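PDB 3U55: phosphoribosylaminoimidazole-succinocarboxamide synthase from Pyrococcus horikoshii, which catalyses the ATP-dependent joining of L-aspartate to carboxyaminoimidazole ribonucleotide, forming SAICAR in de novo purine biosynthesis. Local coordinates for residues R93-G98 / G109-E114; D162-K167 / E229-E234; K167-V172 / C197-A202; R206-D211 / Y224-E229. One frame throughout, in Å; residues are numbered along the deposited sequence. Where two conformers were deposited one is given.

Along the chain contact 1 closes first; contact 2, 162-167 with 229-234, then encloses contacts 3 and 4, which follow one another. Contact 3 lies at the hub, its centre about 12, 10 and 9 Å from the centres of contacts 1, 2 and 4. Contacts 1 and 3 reach the same antiparallel sheet and both touch one sulfate ion. Contacts 2 and 4 share helix 220-232 and Glu229, while contacts 2 and 3 share Lys167, where helix 143-165 hands over to strand 169-180. Arg230 with Asp201 and Arg198 with Asp211 form salt bridges between contacts, which tie the sheet to helix 220-232 and to the start of helix 211-214.

Contact 1 (R93-G98 / G109-E114); sequences RNVVAG and GYELPE. With SO4 (sulfate ion), chain B.
Val95 and Glu111 face each other as an antiparallel non-hydrogen-bonded pair, flanked by backbone bonds from Leu112 N to Asn94 O and from Val96 N to Tyr110 O, and beyond them Gly109 N gives a third bond to Val96 O at 2.8 Å. A water donates to both Asn94 O and Leu112 O, bridging the two segments. Val95 lays CG1 against Gly109 CA at 3.6 Å, while its CG2 meets the carboxylate oxygen OE1 of Glu111. Val96 goes elsewhere: its CG2, anti to its own carbonyl carbon, touches Tyr110 CB at 3.7 Å and Leu112 CD2 at the same distance. Leu112 CD1 lies 3.3 Å from Arg93 O. The Arg93 side chain leads away from this apolar patch, bent at chi3 (76°), and presents the edge of its guanidinium to a sulfate ion. NH2 lies 2.5 Å from sulfate O1, too short to be trusted in detail, and NH1 makes a weak bond to O3; NH1 also pairs with Glu118. An alanine here would probably deprive Glu118 of this salt bridge and take two N-H donors from the sulfate. With Ser99 N and Arg198 on the same ion, the chemistry is that of an anion pocket, consistent with a phosphate site as in related SAICAR synthetases.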
loop_
_atom_site.group_PDB
_atom_site.type_symbol
_atom_site.label_atom_id
_atom_site.label_comp_id
_atom_site.label_asym_id
_atom_site.label_seq_id
_atom_site.Cartn_x
_atom_site.Cartn_y
_atom_site.Cartn_z
ATOM N N ARG A 93 7.208 4.297 11.102
ATOM C CA ARG A 93 6.811 5.674 11.421
ATOM C C ARG A 93 6.138 5.741 12.799
ATOM O O ARG A 93 5.200 4.991 13.085
ATOM C CB ARG A 93 5.892 6.243 10.319
ATOM C CG ARG A 93 6.161 5.659 8.897
ATOM C CD ARG A 93 5.331 6.334 7.781
ATOM N NE ARG A 93 5.905 7.631 7.466
ATOM C CZ ARG A 93 6.427 8.007 6.302
ATOM N NH1 ARG A 93 6.435 7.218 5.223
ATOM N NH2 ARG A 93 6.930 9.222 6.220
ATOM N N ASN A 94 6.649 6.641 13.641
ATOM C CA ASN A 94 6.139 6.882 14.992
ATOM C C ASN A 94 5.349 8.186 15.078
ATOM O O ASN A 94 4.401 8.314 15.871
ATOM C CB ASN A 94 7.307 6.963 15.970
ATOM C CG ASN A 94 8.102 5.680 16.035
ATOM O OD1 ASN A 94 7.549 4.604 16.300
ATOM N ND2 ASN A 94 9.404 5.782 15.802
ATOM N N VAL A 95 5.765 9.151 14.265
ATOM C CA VAL A 95 5.169 10.480 14.220
ATOM C C VAL A 95 4.846 10.779 12.763
ATOM O O VAL A 95 5.610 10.390 11.868
ATOM C CB VAL A 95 6.152 11.532 14.785
ATOM C CG1 VAL A 95 5.602 12.946 14.641
ATOM C CG2 VAL A 95 6.486 11.228 16.241
ATOM N N VAL A 96 3.715 11.442 12.512
ATOM C CA VAL A 96 3.311 11.763 11.134
ATOM C C VAL A 96 4.236 12.820 10.513
ATOM O O VAL A 96 4.454 13.900 11.076
ATOM C CB VAL A 96 1.821 12.198 11.033
ATOM C CG1 VAL A 96 1.482 12.666 9.637
ATOM C CG2 VAL A 96 0.889 11.048 11.434
ATOM N N ALA A 97 4.789 12.474 9.353
ATOM C CA ALA A 97 5.672 13.353 8.594
ATOM C C ALA A 97 5.767 12.809 7.177
ATOM O O ALA A 97 5.327 11.690 6.910
ATOM C CB ALA A 97 7.059 13.407 9.242
ATOM N N GLY A 98 6.329 13.607 6.271
ATOM C CA GLY A 98 6.605 13.167 4.904
ATOM C C GLY A 98 5.398 12.669 4.134
ATOM O O GLY A 98 4.318 13.266 4.201
ATOM N N GLY A 109 3.511 15.928 12.779
ATOM C CA GLY A 109 3.678 15.957 14.232
ATOM C C GLY A 109 2.666 15.126 14.998
ATOM O O GLY A 109 2.812 14.931 16.206
ATOM N N TYR A 110 1.632 14.646 14.312
ATOM C CA TYR A 110 0.643 13.766 14.942
ATOM C C TYR A 110 1.351 12.535 15.498
ATOM O O TYR A 110 2.132 11.880 14.797
ATOM C CB TYR A 110 -0.435 13.375 13.938
ATOM C CG TYR A 110 -1.620 12.605 14.484
ATOM C CD1 TYR A 110 -2.824 13.259 14.800
ATOM C CD2 TYR A 110 -1.555 11.220 14.654
ATOM C CE1 TYR A 110 -3.932 12.542 15.281
ATOM C CE2 TYR A 110 -2.652 10.501 15.134
ATOM C CZ TYR A 110 -3.833 11.172 15.445
ATOM O OH TYR A 110 -4.905 10.451 15.903
ATOM N N GLU A 111 1.091 12.258 16.774
ATOM C CA GLU A 111 1.643 11.103 17.472
ATOM C C GLU A 111 0.804 9.876 17.165
ATOM O O GLU A 111 -0.378 9.817 17.516
ATOM C CB GLU A 111 1.638 11.364 18.980
ATOM C CG GLU A 111 2.317 10.300 19.813
ATOM C CD GLU A 111 3.699 10.723 20.242
ATOM O OE1 GLU A 111 4.545 10.992 19.355
ATOM O OE2 GLU A 111 3.928 10.799 21.472
ATOM N N LEU A 112 1.411 8.893 16.501
ATOM C CA LEU A 112 0.702 7.667 16.164
ATOM C C LEU A 112 0.424 6.805 17.409
ATOM O O LEU A 112 1.274 6.710 18.295
ATOM C CB LEU A 112 1.454 6.892 15.067
ATOM C CG LEU A 112 1.548 7.660 13.738
ATOM C CD1 LEU A 112 2.567 7.027 12.773
ATOM C CD2 LEU A 112 0.182 7.784 13.064
ATOM N N PRO A 113 -0.776 6.190 17.481
ATOM C CA PRO A 113 -1.124 5.350 18.637
ATOM C C PRO A 113 -0.243 4.098 18.724
ATOM O O PRO A 113 -0.059 3.543 19.809
ATOM C CB PRO A 113 -2.590 4.983 18.385
ATOM C CG PRO A 113 -2.786 5.129 16.895
ATOM C CD PRO A 113 -1.840 6.209 16.454
ATOM N N GLU A 114 0.289 3.676 17.577
ATOM C CA GLU A 114 1.291 2.621 17.488
ATOM C C GLU A 114 2.060 2.797 16.176
ATOM O O GLU A 114 1.575 3.471 15.262
ATOM C CB GLU A 114 0.653 1.224 17.583
ATOM C CG GLU A 114 -0.226 0.805 16.399
ATOM C CD GLU A 114 -1.632 1.384 16.440
ATOM O OE1 GLU A 114 -2.142 1.757 15.360
ATOM O OE2 GLU A 114 -2.230 1.464 17.541
HETATM S S SO4 B . 8.775 9.737 3.040
HETATM O O1 SO4 B . 7.914 10.144 4.136
HETATM O O2 SO4 B . 10.174 9.975 3.374
HETATM O O3 SO4 B . 8.537 8.316 2.783
HETATM O O4 SO4 B . 8.451 10.516 1.852
HETATM O O HOH W 1 3.922 7.014 18.225
#

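Contact 2 (D162-K167 / E229-E234); sequences DYLAKK and ERITGE
Lys167 lays its aliphatic chain over the backbone of Arg230 and Ile231, with CD 3.8 Å from Arg230 O and 3.9 Å from Ile231 CA. The chain runs straight as far as CE, then turns at chi4 (-68°), which brings NZ within 3.2 Å of Ile231 O, a hydrogen bond. The carbonyl is met well off its C=O direction, at 131°, with the ammonium tilted 22° from the carbonyl plane. The Lys167 backbone meets Arg230 instead: Lys167 O sits 3.6 Å from Arg230 CD, in plane at the edge of the guanidinium. The polar tip of Arg230 is engaged beyond the contact, by salt bridges to Asp201 and Glu226. Ile231 carries the apolar part of the contact with helix 143-165. In the one of its two modelled conformers described here, CG2 stands 3.4 Å from Tyr163 OH near the plane of the ring, the two side chains crossing at about a right angle, and CD1 meets Leu164 CD2 at 4.0 Å. Leu52 and Phe56 of helix 45-62 also touch Ile231. The Lys167 ammonium sits on a last-turn carbonyl, where the helix-end charge would probably favour it. Two helix C-termini thus meet: helix 220-232, which gives way to Gly233 at positive phi with Thr232 OG1 accepting from Glu234 N in an ST turn, packs against the end of helix 143-165 just before strand 169-180.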
loop_
_atom_site.group_PDB
_atom_site.type_symbol
_atom_site.label_atom_id
_atom_site.label_comp_id
_atom_site.label_asym_id
_atom_site.label_seq_id
_atom_site.Cartn_x
_atom_site.Cartn_y
_atom_site.Cartn_z
ATOM N N ASP A 162 14.152 4.455 21.918
ATOM C CA ASP A 162 14.527 4.518 23.343
ATOM C C ASP A 162 15.891 5.180 23.535
ATOM O O ASP A 162 16.050 6.076 24.365
ATOM C CB ASP A 162 14.551 3.122 23.973
ATOM C CG ASP A 162 13.162 2.526 24.163
ATOM O OD1 ASP A 162 12.151 3.262 24.074
ATOM O OD2 ASP A 162 13.080 1.302 24.404
ATOM N N TYR A 163 16.865 4.728 22.753
ATOM C CA TYR A 163 18.237 5.235 22.792
ATOM C C TYR A 163 18.305 6.725 22.472
ATOM O O TYR A 163 19.020 7.485 23.138
ATOM C CB TYR A 163 19.099 4.430 21.807
ATOM C CG TYR A 163 20.524 4.906 21.640
ATOM C CD1 TYR A 163 21.529 4.481 22.513
ATOM C CD2 TYR A 163 20.874 5.762 20.596
ATOM C CE1 TYR A 163 22.845 4.905 22.353
ATOM C CE2 TYR A 163 22.186 6.195 20.431
ATOM C CZ TYR A 163 23.162 5.761 21.312
ATOM O OH TYR A 163 24.454 6.188 21.148
ATOM N N LEU A 164 17.559 7.142 21.453
ATOM C CA LEU A 164 17.587 8.529 20.996
ATOM C C LEU A 164 16.827 9.463 21.940
ATOM O O LEU A 164 17.252 10.597 22.153
ATOM C CB LEU A 164 17.069 8.646 19.556
ATOM C CG LEU A 164 17.935 7.999 18.462
ATOM C CD1 LEU A 164 17.150 7.824 17.164
ATOM C CD2 LEU A 164 19.221 8.792 18.206
ATOM N N ALA A 165 15.731 8.974 22.518
ATOM C CA ALA A 165 14.941 9.760 23.475
ATOM C C ALA A 165 15.743 10.107 24.738
ATOM O O ALA A 165 15.561 11.183 25.326
ATOM C CB ALA A 165 13.653 9.030 23.833
ATOM N N LYS A 166 16.648 9.211 25.133
ATOM C CA LYS A 166 17.540 9.462 26.276
ATOM C C LYS A 166 18.630 10.476 25.925
ATOM O O LYS A 166 19.384 10.921 26.795
ATOM C CB LYS A 166 18.154 8.156 26.803
ATOM C CG LYS A 166 17.132 7.198 27.399
ATOM C CD LYS A 166 17.778 6.075 28.214
ATOM C CE LYS A 166 18.088 4.844 27.370
ATOM N NZ LYS A 166 19.304 5.014 26.524
ATOM N N LYS A 167 18.696 10.851 24.647
ATOM C CA LYS A 167 19.611 11.892 24.193
ATOM C C LYS A 167 18.859 13.112 23.652
ATOM O O LYS A 167 19.440 13.970 22.991
ATOM C CB LYS A 167 20.620 11.321 23.186
ATOM C CG LYS A 167 21.633 10.393 23.846
ATOM C CD LYS A 167 22.382 9.539 22.845
ATOM C CE LYS A 167 23.239 8.496 23.544
ATOM N NZ LYS A 167 24.370 9.104 24.296
ATOM N N GLU A 229 27.112 15.043 17.770
ATOM C CA GLU A 229 27.576 15.553 19.063
ATOM C C GLU A 229 26.710 15.071 20.216
ATOM O O GLU A 229 27.224 14.673 21.260
ATOM C CB GLU A 229 27.631 17.084 19.057
ATOM C CG GLU A 229 28.784 17.663 18.244
ATOM C CD GLU A 229 28.716 19.177 18.105
ATOM O OE1 GLU A 229 28.244 19.851 19.049
ATOM O OE2 GLU A 229 29.138 19.692 17.048
ATOM N N ARG A 230 25.395 15.107 20.022
ATOM C CA ARG A 230 24.453 14.633 21.036
ATOM C C ARG A 230 24.597 13.145 21.326
ATOM O O ARG A 230 24.457 12.720 22.476
ATOM C CB ARG A 230 23.021 14.928 20.617
ATOM C CG ARG A 230 22.628 16.362 20.797
ATOM C CD ARG A 230 21.153 16.465 21.027
ATOM N NE ARG A 230 20.621 17.668 20.413
ATOM C CZ ARG A 230 19.366 18.076 20.529
ATOM N NH1 ARG A 230 18.497 17.375 21.251
ATOM N NH2 ARG A 230 18.983 19.191 19.926
ATOM N N ILE A 231 24.877 12.371 20.279
ATOM C CA ILE A 231 25.030 10.927 20.409
ATOM C C ILE A 231 26.382 10.559 21.027
ATOM O O ILE A 231 26.442 9.767 21.973
ATOM C CB ILE A 231 24.795 10.203 19.054
ATOM C CG1 ILE A 231 23.305 10.242 18.696
ATOM C CG2 ILE A 231 25.310 8.764 19.097
ATOM C CD1 ILE A 231 22.983 9.833 17.271
ATOM N N THR A 232 27.460 11.144 20.508
ATOM C CA THR A 232 28.810 10.797 20.964
ATOM C C THR A 232 29.245 11.506 22.244
ATOM O O THR A 232 30.037 10.966 23.016
ATOM C CB THR A 232 29.867 11.044 19.871
ATOM O OG1 THR A 232 29.907 12.438 19.549
ATOM C CG2 THR A 232 29.543 10.241 18.619
ATOM N N GLY A 233 28.734 12.717 22.455
ATOM C CA GLY A 233 29.180 13.566 23.561
ATOM C C GLY A 233 30.427 14.361 23.213
ATOM O O GLY A 233 31.040 14.975 24.087
ATOM N N GLU A 234 30.801 14.354 21.935
ATOM C CA GLU A 234 32.001 15.057 21.472
ATOM C C GLU A 234 31.850 15.611 20.050
ATOM O O GLU A 234 31.064 15.093 19.253
ATOM C CB GLU A 234 33.235 14.149 21.574
ATOM C CG GLU A 234 33.149 12.846 20.777
ATOM C CD GLU A 234 34.353 11.947 20.990
#

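Contact 3 (K167-V172 / C197-A202); sequences KGIILV and CRFWDA. With SO4 (sulfate ion), chain B.
Val172 and Trp200 meet methyl to ring: CG2 of the valine stands over the indole face, 3.4 Å from the centroid of the five-membered ring and 13° off its normal, a CH-pi contact. Val172 CG2 gets there by lying anti to its own carbonyl carbon. CG1, on the other branch, turns to the arginine, 3.9 Å from Arg198 CB. On the opposite side of the sheet Leu171 approaches the Phe199 ring obliquely, CD1 to CE1 at 3.7 Å, and Leu164 and Ile227 from two helices also touch Phe199. These orientations follow from the antiparallel pairing of strands 169-172 and 197-201. Ile170 and Trp200 are a hydrogen-bonded pair with bonds in both directions, flanked by the non-hydrogen-bonded pairs Ile169 with Asp201 and Leu171 with Phe199. Gly168, at positive phi, is the C-prime residue of the Schellman motif that ends helix 143-165, and its O takes Ala202 N from 45° above the carbonyl plane. Ile170 CD1 closes on Ala202 CA at 3.9 Å. Arg198, extended from CG to NE, leaves the strand to give its guanidinium edge to a sulfate ion, NH1 to O2 at 3.1 Å, while its NE pairs with Asp211 and NH1 also with Asp173.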
loop_
_atom_site.group_PDB
_atom_site.type_symbol
_atom_site.label_atom_id
_atom_site.label_comp_id
_atom_site.label_asym_id
_atom_site.label_seq_id
_atom_site.Cartn_x
_atom_site.Cartn_y
_atom_site.Cartn_z
ATOM N N LYS A 167 18.696 10.851 24.647
ATOM C CA LYS A 167 19.611 11.892 24.193
ATOM C C LYS A 167 18.859 13.112 23.652
ATOM O O LYS A 167 19.440 13.970 22.991
ATOM C CB LYS A 167 20.620 11.321 23.186
ATOM C CG LYS A 167 21.633 10.393 23.846
ATOM C CD LYS A 167 22.382 9.539 22.845
ATOM C CE LYS A 167 23.239 8.496 23.544
ATOM N NZ LYS A 167 24.370 9.104 24.296
ATOM N N GLY A 168 17.566 13.185 23.962
ATOM C CA GLY A 168 16.736 14.339 23.620
ATOM C C GLY A 168 16.373 14.448 22.154
ATOM O O GLY A 168 16.198 15.551 21.630
ATOM N N ILE A 169 16.269 13.304 21.482
ATOM C CA ILE A 169 15.939 13.240 20.050
ATOM C C ILE A 169 14.723 12.332 19.815
ATOM O O ILE A 169 14.716 11.194 20.287
ATOM C CB ILE A 169 17.144 12.695 19.226
ATOM C CG1 ILE A 169 18.382 13.583 19.409
ATOM C CG2 ILE A 169 16.789 12.571 17.738
ATOM C CD1 ILE A 169 19.666 12.948 18.935
ATOM N N ILE A 170 13.733 12.821 19.078
ATOM C CA ILE A 170 12.551 12.046 18.726
ATOM C C ILE A 170 12.781 11.334 17.394
ATOM O O ILE A 170 13.039 11.974 16.378
ATOM C CB ILE A 170 11.303 12.958 18.617
ATOM C CG1 ILE A 170 11.062 13.704 19.942
ATOM C CG2 ILE A 170 10.075 12.152 18.203
ATOM C CD1 ILE A 170 9.968 14.754 19.873
ATOM N N LEU A 171 12.699 10.006 17.411
ATOM C CA LEU A 171 12.748 9.227 16.185
ATOM C C LEU A 171 11.382 9.286 15.527
ATOM O O LEU A 171 10.447 8.599 15.949
ATOM C CB LEU A 171 13.137 7.777 16.473
ATOM C CG LEU A 171 13.271 6.883 15.232
ATOM C CD1 LEU A 171 14.378 7.388 14.294
ATOM C CD2 LEU A 171 13.520 5.448 15.651
ATOM N N VAL A 172 11.269 10.123 14.501
ATOM C CA VAL A 172 9.995 10.347 13.821
ATOM C C VAL A 172 9.634 9.183 12.887
ATOM O O VAL A 172 8.526 8.628 12.954
ATOM C CB VAL A 172 10.020 11.687 13.059
ATOM C CG1 VAL A 172 8.886 11.771 12.048
ATOM C CG2 VAL A 172 9.979 12.862 14.061
ATOM N N CYS A 197 16.660 8.655 8.262
ATOM C CA CYS A 197 15.785 8.784 9.425
ATOM C C CYS A 197 15.294 10.217 9.514
ATOM O O CYS A 197 15.981 11.141 9.076
ATOM C CB CYS A 197 16.544 8.482 10.714
ATOM S SG CYS A 197 17.380 6.894 10.845
ATOM N N ARG A 198 14.113 10.400 10.092
ATOM C CA ARG A 198 13.727 11.722 10.575
ATOM C C ARG A 198 13.987 11.815 12.072
ATOM O O ARG A 198 13.503 10.989 12.856
ATOM C CB ARG A 198 12.279 12.065 10.218
ATOM C CG ARG A 198 12.113 12.469 8.769
ATOM C CD ARG A 198 10.690 12.897 8.448
ATOM N NE ARG A 198 10.581 13.306 7.044
ATOM C CZ ARG A 198 10.284 12.480 6.041
ATOM N NH1 ARG A 198 10.036 11.197 6.273
ATOM N NH2 ARG A 198 10.215 12.937 4.800
ATOM N N PHE A 199 14.799 12.806 12.443
ATOM C CA PHE A 199 15.192 13.072 13.826
ATOM C C PHE A 199 14.748 14.486 14.198
ATOM O O PHE A 199 15.145 15.438 13.537
ATOM C CB PHE A 199 16.722 13.046 13.975
ATOM C CG PHE A 199 17.385 11.715 13.694
ATOM C CD1 PHE A 199 16.895 10.520 14.225
ATOM C CD2 PHE A 199 18.564 11.679 12.955
ATOM C CE1 PHE A 199 17.555 9.312 13.991
ATOM C CE2 PHE A 199 19.232 10.473 12.712
ATOM C CZ PHE A 199 18.727 9.289 13.230
ATOM N N TRP A 200 13.940 14.628 15.250
ATOM C CA TRP A 200 13.530 15.954 15.740
ATOM C C TRP A 200 14.090 16.204 17.136
ATOM O O TRP A 200 14.115 15.297 17.970
ATOM C CB TRP A 200 12.003 16.073 15.800
ATOM C CG TRP A 200 11.293 16.138 14.477
ATOM C CD1 TRP A 200 11.851 16.080 13.226
ATOM C CD2 TRP A 200 9.875 16.233 14.277
ATOM N NE1 TRP A 200 10.871 16.148 12.268
ATOM C CE2 TRP A 200 9.650 16.245 12.882
ATOM C CE3 TRP A 200 8.775 16.309 15.142
ATOM C CZ2 TRP A 200 8.369 16.328 12.331
ATOM C CZ3 TRP A 200 7.497 16.400 14.591
ATOM C CH2 TRP A 200 7.308 16.407 13.200
ATOM N N ASP A 201 14.529 17.433 17.405
ATOM C CA ASP A 201 14.919 17.786 18.771
ATOM C C ASP A 201 13.700 17.637 19.685
ATOM O O ASP A 201 12.611 18.073 19.330
ATOM C CB ASP A 201 15.465 19.213 18.848
ATOM C CG ASP A 201 15.720 19.654 20.281
ATOM O OD1 ASP A 201 16.605 19.074 20.930
ATOM O OD2 ASP A 201 15.019 20.560 20.762
ATOM N N ALA A 202 13.883 17.013 20.848
ATOM C CA ALA A 202 12.759 16.762 21.762
ATOM C C ALA A 202 12.162 18.051 22.319
ATOM O O ALA A 202 10.949 18.150 22.504
ATOM C CB ALA A 202 13.173 15.831 22.899
HETATM S S SO4 B . 8.775 9.737 3.040
HETATM O O1 SO4 B . 7.914 10.144 4.136
HETATM O O2 SO4 B . 10.174 9.975 3.374
HETATM O O3 SO4 B . 8.537 8.316 2.783
HETATM O O4 SO4 B . 8.451 10.516 1.852
#

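Contact 4 (R206-D211 / Y224-E229); sequences RSLDKD and YKEIYE. With SO4 (sulfate ion), chain C.
Lys210 and Tyr224 lie side by side, pointing the same way, where the loop 206-211 passes over helix 220-232 and turns into helix 211-214. Asp209 OD2 accepts from Asp211 N at 2.8 Å, an N-terminal capping bond of the Asx-turn type. Lys210 CB begins 3.5 Å from Tyr224 OH, and CG is 3.9 Å from the same oxygen. Beyond CG the chain is fully extended, and CD and then CE close on O1 of a sulfate ion. NZ at the tip donates to that O1 at 2.8 Å and also to Thr32 O; Arg214 and Phe34 N hold the same ion. The Tyr224 ring comes from the helix with CE1 3.5 Å from Asp209 C and Asp209 O in plane at its edge, while its hydroxyl is hydrogen-bonded to Asp195. A phenylalanine here would probably leave Asp195 OD2 without that partner and open a small gap beside Lys210 CB. Earlier in the loop, Leu208 points its CB towards Ile227, 3.6 Å from CD1. Leu208 O, buried with no polar partner in the model, has Ile227 CG1 at 3.3 Å. Arg206 NH1 makes a long salt bridge to Glu226 OE2, whose closer mate is Arg230. The Arg206 guanidinium and Glu226 carboxylate planes are 13° apart, and Leu208 CD2 lies over one face of that guanidinium, towards its rim.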
loop_
_atom_site.group_PDB
_atom_site.type_symbol
_atom_site.label_atom_id
_atom_site.label_comp_id
_atom_site.label_asym_id
_atom_site.label_seq_id
_atom_site.Cartn_x
_atom_site.Cartn_y
_atom_site.Cartn_z
ATOM N N ARG A 206 12.493 20.678 16.020
ATOM C CA ARG A 206 13.125 21.021 14.743
ATOM C C ARG A 206 13.910 19.845 14.148
ATOM O O ARG A 206 14.458 19.004 14.881
ATOM C CB ARG A 206 13.980 22.291 14.854
ATOM C CG ARG A 206 15.416 22.087 15.296
ATOM C CD ARG A 206 16.142 23.432 15.361
ATOM N NE ARG A 206 17.482 23.358 14.778
ATOM C CZ ARG A 206 18.577 22.971 15.429
ATOM N NH1 ARG A 206 18.517 22.613 16.708
ATOM N NH2 ARG A 206 19.741 22.942 14.797
ATOM N N SER A 207 13.953 19.813 12.816
ATOM C CA SER A 207 14.558 18.717 12.060
ATOM C C SER A 207 16.068 18.715 12.196
ATOM O O SER A 207 16.718 19.751 12.035
ATOM C CB SER A 207 14.179 18.816 10.580
ATOM O OG SER A 207 12.791 18.598 10.382
ATOM N N LEU A 208 16.616 17.543 12.502
ATOM C CA LEU A 208 18.056 17.346 12.532
ATOM C C LEU A 208 18.382 16.179 11.600
ATOM O O LEU A 208 18.932 15.162 12.020
ATOM C CB LEU A 208 18.520 17.071 13.963
ATOM C CG LEU A 208 18.364 18.208 14.984
ATOM C CD1 LEU A 208 18.633 17.714 16.399
ATOM C CD2 LEU A 208 19.281 19.379 14.630
ATOM N N ASP A 209 18.020 16.354 10.330
ATOM C CA ASP A 209 18.047 15.290 9.332
ATOM C C ASP A 209 17.996 15.864 7.920
ATOM O O ASP A 209 18.111 17.079 7.724
ATOM C CB ASP A 209 16.864 14.331 9.550
ATOM C CG ASP A 209 15.517 15.052 9.565
ATOM O OD1 ASP A 209 14.654 14.699 10.395
ATOM O OD2 ASP A 209 15.322 15.978 8.752
ATOM N N LYS A 210 17.802 14.981 6.943
ATOM C CA LYS A 210 17.757 15.361 5.534
ATOM C C LYS A 210 16.658 16.382 5.167
ATOM O O LYS A 210 16.757 17.036 4.131
ATOM C CB LYS A 210 17.636 14.103 4.672
ATOM C CG LYS A 210 18.056 14.278 3.221
ATOM C CD LYS A 210 17.835 12.976 2.473
ATOM C CE LYS A 210 18.191 13.105 1.023
ATOM N NZ LYS A 210 17.925 11.841 0.267
ATOM N N ASP A 211 15.627 16.520 6.002
ATOM C CA ASP A 211 14.562 17.512 5.753
ATOM C C ASP A 211 15.090 18.955 5.765
ATOM O O ASP A 211 14.484 19.852 5.173
ATOM C CB ASP A 211 13.402 17.365 6.746
ATOM C CG ASP A 211 12.396 16.287 6.335
ATOM O OD1 ASP A 211 12.397 15.847 5.164
ATOM O OD2 ASP A 211 11.579 15.898 7.190
ATOM N N TYR A 224 23.549 17.776 11.079
ATOM C CA TYR A 224 24.123 16.428 11.178
ATOM C C TYR A 224 25.215 16.359 12.248
ATOM O O TYR A 224 25.368 15.333 12.920
ATOM C CB TYR A 224 24.680 15.965 9.822
ATOM C CG TYR A 224 23.657 15.494 8.795
ATOM C CD1 TYR A 224 22.413 16.124 8.656
ATOM C CD2 TYR A 224 23.955 14.436 7.933
ATOM C CE1 TYR A 224 21.486 15.701 7.696
ATOM C CE2 TYR A 224 23.038 14.006 6.975
ATOM C CZ TYR A 224 21.810 14.643 6.859
ATOM O OH TYR A 224 20.906 14.209 5.913
ATOM N N LYS A 225 25.971 17.450 12.398
ATOM C CA LYS A 225 26.972 17.562 13.465
ATOM C C LYS A 225 26.307 17.515 14.835
ATOM O O LYS A 225 26.807 16.855 15.749
ATOM C CB LYS A 225 27.766 18.866 13.348
ATOM C CG LYS A 225 28.872 18.865 12.307
ATOM C CD LYS A 225 29.520 20.247 12.233
ATOM C CE LYS A 225 30.762 20.245 11.367
ATOM N NZ LYS A 225 31.375 21.601 11.275
ATOM N N GLU A 226 25.184 18.220 14.961
ATOM C CA GLU A 226 24.447 18.321 16.218
ATOM C C GLU A 226 23.990 16.936 16.671
ATOM O O GLU A 226 24.149 16.579 17.838
ATOM C CB GLU A 226 23.248 19.263 16.060
ATOM C CG GLU A 226 23.147 20.342 17.137
ATOM C CD GLU A 226 22.241 19.956 18.290
ATOM O OE1 GLU A 226 22.759 19.671 19.394
ATOM O OE2 GLU A 226 21.007 19.949 18.094
ATOM N N ILE A 227 23.440 16.162 15.734
ATOM C CA ILE A 227 23.086 14.761 15.974
ATOM C C ILE A 227 24.301 13.975 16.457
ATOM O O ILE A 227 24.236 13.292 17.482
ATOM C CB ILE A 227 22.485 14.088 14.701
ATOM C CG1 ILE A 227 21.081 14.623 14.416
ATOM C CG2 ILE A 227 22.466 12.561 14.834
ATOM C CD1 ILE A 227 20.007 14.203 15.439
ATOM N N TYR A 228 25.408 14.091 15.724
ATOM C CA TYR A 228 26.631 13.379 16.060
ATOM C C TYR A 228 27.121 13.746 17.464
ATOM O O TYR A 228 27.498 12.869 18.241
ATOM C CB TYR A 228 27.723 13.639 15.012
ATOM C CG TYR A 228 29.043 12.955 15.313
ATOM C CD1 TYR A 228 29.992 13.564 16.137
ATOM C CD2 TYR A 228 29.345 11.703 14.776
ATOM C CE1 TYR A 228 31.204 12.941 16.426
ATOM C CE2 TYR A 228 30.564 11.073 15.057
ATOM C CZ TYR A 228 31.485 11.702 15.880
ATOM O OH TYR A 228 32.689 11.099 16.169
ATOM N N GLU A 229 27.112 15.043 17.770
ATOM C CA GLU A 229 27.576 15.553 19.063
ATOM C C GLU A 229 26.710 15.071 20.216
ATOM O O GLU A 229 27.224 14.673 21.260
ATOM C CB GLU A 229 27.631 17.084 19.057
ATOM C CG GLU A 229 28.784 17.663 18.244
ATOM C CD GLU A 229 28.716 19.177 18.105
ATOM O OE1 GLU A 229 28.244 19.851 19.049
ATOM O OE2 GLU A 229 29.138 19.692 17.048
HETATM S S SO4 C . 14.147 11.725 -1.166
HETATM O O1 SO4 C . 15.240 12.201 -0.326
HETATM O O2 SO4 C . 14.688 11.302 -2.452
HETATM O O3 SO4 C . 13.501 10.595 -0.504
HETATM O O4 SO4 C . 13.185 12.808 -1.370
#